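Local coordinates for 4-oxalocrotonate decarboxylase NahK (Pseudomonas putida, PDB 5D2K), which catalyses the metal-assisted decarboxylation of (3E)-2-oxohex-3-enedioate to 2-oxopent-4-enoate, a step in naphthalene degradation, at residues R56-E59 and A60-N63. The protein carries 1 engineered substitution. Numbering follows the deposited sequence.
Sequences RRKE and ARGN
Asn-63 and Arg-61 fold back over the last turn of the helix and meet Lys-58 there. A Schellman motif ends this helix. Asn-63 N bonds to Lys-58 O at 3.0 Å, and Gly-62 N bonds to Glu-59 O at 3.0 Å, from above the carbonyl plane. Gly-62 is the C-prime residue; at its backbone angles (phi 102°) a side chain would press against the preceding carbonyl oxygen. Asn-63 CG lies beside its own backbone N (chi1 -57°), which lays the amide across the root of Lys-58, with OD1 3.3 Å from Lys-58 CB. Arg-61 CG sits between its backbone N and carbonyl carbon (chi1 74°). From there the chain runs alongside Lys-58 in the same direction, and Arg-57 O sits over the centre of one face of the Arg-61 guanidinium, 3.7 Å from CZ. One water accepts from Lys-58 NZ and Arg-61 NH2 and donates to Asn-63 OD1 (2.7 Å). Replacing Asn-63 by an alanine would probably cost the water this acceptor and take away the amide that packs on the root of Lys-58. Lys-58 NZ and Arg-61 NH2 lie 4.2 Å apart, as both converge on the carboxylate of Glu-23, which also takes Arg-57 NE. Lys-58 NZ also forms a salt bridge with Glu-26 and a hydrogen bond with Tyr-94 OH. The turn links helix 44-60 to strand 65-71, and Lys-58 packs against Leu-27 of helix 12-27 and Phe-90 and Ala-92 of strand 87-92.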
ATOM      1  N   ARG A  56       9.634  -1.453  13.264  1.00  9.50           N
ATOM      2  CA  ARG A  56      10.822  -1.698  14.068  1.00 10.27           C
ATOM      3  C   ARG A  56      10.979  -3.188  14.422  1.00 11.57           C
ATOM      4  O   ARG A  56      12.084  -3.731  14.356  1.00 11.00           O
ATOM      5  CB  ARG A  56      10.801  -0.855  15.350  1.00 11.44           C
ATOM      6  CG  ARG A  56      12.151  -0.860  16.072  1.00 15.21           C
ATOM      7  CD  ARG A  56      11.998  -0.602  17.576  1.00 15.70           C
ATOM      8  NE  ARG A  56      11.154  -1.619  18.199  1.00 15.47           N
ATOM      9  CZ  ARG A  56      11.558  -2.846  18.514  1.00 16.36           C
ATOM     10  NH1 ARG A  56      12.809  -3.229  18.275  1.00 18.00           N
ATOM     11  NH2 ARG A  56      10.706  -3.700  19.060  1.00 18.12           N
ATOM     12  N   ARG A  57       9.879  -3.845  14.777  1.00  9.43           N
ATOM     13  CA  ARG A  57       9.925  -5.275  15.068  1.00 10.21           C
ATOM     14  C   ARG A  57      10.464  -6.051  13.864  1.00 12.18           C
ATOM     15  O   ARG A  57      11.286  -6.961  14.008  1.00 12.40           O
ATOM     16  CB  ARG A  57       8.535  -5.790  15.456  1.00 12.43           C
ATOM     17  CG  ARG A  57       8.007  -5.225  16.782  1.00 11.67           C
ATOM     18  CD  ARG A  57       6.567  -5.695  17.061  1.00 11.99           C
ATOM     19  NE  ARG A  57       6.461  -7.142  17.247  1.00 11.95           N
ATOM     20  CZ  ARG A  57       6.735  -7.774  18.390  1.00 12.01           C
ATOM     21  NH1 ARG A  57       7.121  -7.091  19.465  1.00 14.27           N
ATOM     22  NH2 ARG A  57       6.618  -9.095  18.461  1.00 14.34           N
ATOM     23  N   LYS A  58      10.006  -5.681  12.672  1.00  9.75           N
ATOM     24  CA  LYS A  58      10.430  -6.397  11.480  1.00  9.01           C
ATOM     25  C   LYS A  58      11.896  -6.111  11.172  1.00  9.08           C
ATOM     26  O   LYS A  58      12.643  -7.029  10.833  1.00 10.27           O
ATOM     27  CB  LYS A  58       9.537  -6.035  10.281  1.00  8.66           C
ATOM     28  CG  LYS A  58       8.112  -6.547  10.447  1.00  8.34           C
ATOM     29  CD  LYS A  58       7.348  -6.523   9.123  1.00  9.31           C
ATOM     30  CE  LYS A  58       5.902  -6.955   9.300  1.00  9.06           C
ATOM     31  NZ  LYS A  58       5.777  -8.329   9.920  1.00  9.50           N
ATOM     32  N   GLU A  59      12.313  -4.855  11.301  1.00 10.30           N
ATOM     33  CA  GLU A  59      13.709  -4.479  11.088  0.53 11.43           C
ATOM     34  C   GLU A  59      14.639  -5.200  12.063  1.00 11.83           C
ATOM     35  O   GLU A  59      15.738  -5.629  11.692  1.00 12.73           O
ATOM     36  CB  GLU A  59      13.885  -2.962  11.229  0.53 12.04           C
ATOM     37  CG  GLU A  59      13.296  -2.135  10.082  0.53 13.79           C
ATOM     38  CD  GLU A  59      13.186  -0.648  10.415  0.53 12.99           C
ATOM     39  OE1 GLU A  59      13.088  -0.302  11.616  0.53 16.82           O
ATOM     40  OE2 GLU A  59      13.190   0.178   9.472  0.53 16.41           O
ATOM     41  N   ALA A  60      14.189  -5.310  13.315  1.00 11.97           N
ATOM     42  CA  ALA A  60      15.001  -5.910  14.367  1.00 14.03           C
ATOM     43  C   ALA A  60      15.258  -7.386  14.128  1.00 14.07           C
ATOM     44  O   ALA A  60      16.279  -7.921  14.585  1.00 17.21           O
ATOM     45  CB  ALA A  60      14.337  -5.715  15.728  1.00 13.65           C
ATOM     46  N   ARG A  61      14.354  -8.056  13.418  1.00 12.64           N
ATOM     47  CA  ARG A  61      14.577  -9.471  13.133  1.00 14.54           C
ATOM     48  C   ARG A  61      15.193  -9.686  11.754  1.00 12.93           C
ATOM     49  O   ARG A  61      15.276 -10.824  11.277  1.00 15.59           O
ATOM     50  CB  ARG A  61      13.277 -10.284  13.301  1.00 15.09           C
ATOM     51  CG  ARG A  61      12.193 -10.149  12.229  1.00 16.07           C
ATOM     52  CD  ARG A  61      11.001 -11.087  12.522  1.00 16.44           C
ATOM     53  NE  ARG A  61      10.289 -10.747  13.760  1.00 15.64           N
ATOM     54  CZ  ARG A  61       9.203  -9.978  13.818  1.00 13.33           C
ATOM     55  NH1 ARG A  61       8.631  -9.710  14.992  1.00 13.55           N
ATOM     56  NH2 ARG A  61       8.693  -9.446  12.710  1.00 11.60           N
ATOM     57  N   GLY A  62      15.638  -8.597  11.124  1.00 11.78           N
ATOM     58  CA  GLY A  62      16.429  -8.703   9.910  1.00 13.59           C
ATOM     59  C   GLY A  62      15.711  -8.427   8.598  1.00 12.00           C
ATOM     60  O   GLY A  62      16.332  -8.494   7.526  1.00 12.75           O
ATOM     61  N   ASN A  63      14.416  -8.130   8.654  1.00 10.90           N
ATOM     62  CA  ASN A  63      13.703  -7.767   7.425  1.00 10.09           C
ATOM     63  C   ASN A  63      14.203  -6.436   6.875  1.00 10.63           C
ATOM     64  O   ASN A  63      14.396  -5.474   7.630  1.00 11.99           O
ATOM     65  CB  ASN A  63      12.185  -7.615   7.630  1.00  9.22           C
ATOM     66  CG  ASN A  63      11.496  -8.841   8.187  1.00 12.80           C
ATOM     67  OD1 ASN A  63      10.323  -8.745   8.549  1.00 13.43           O
ATOM     68  ND2 ASN A  63      12.185  -9.983   8.251  1.00 15.32           N
TER
HETATM   69  O   HOH W   1       8.464 -10.092   9.942  1.00 12.62           O
HETATM   70  O   HOH W   2      16.717  -5.004   9.153  1.00 21.33           O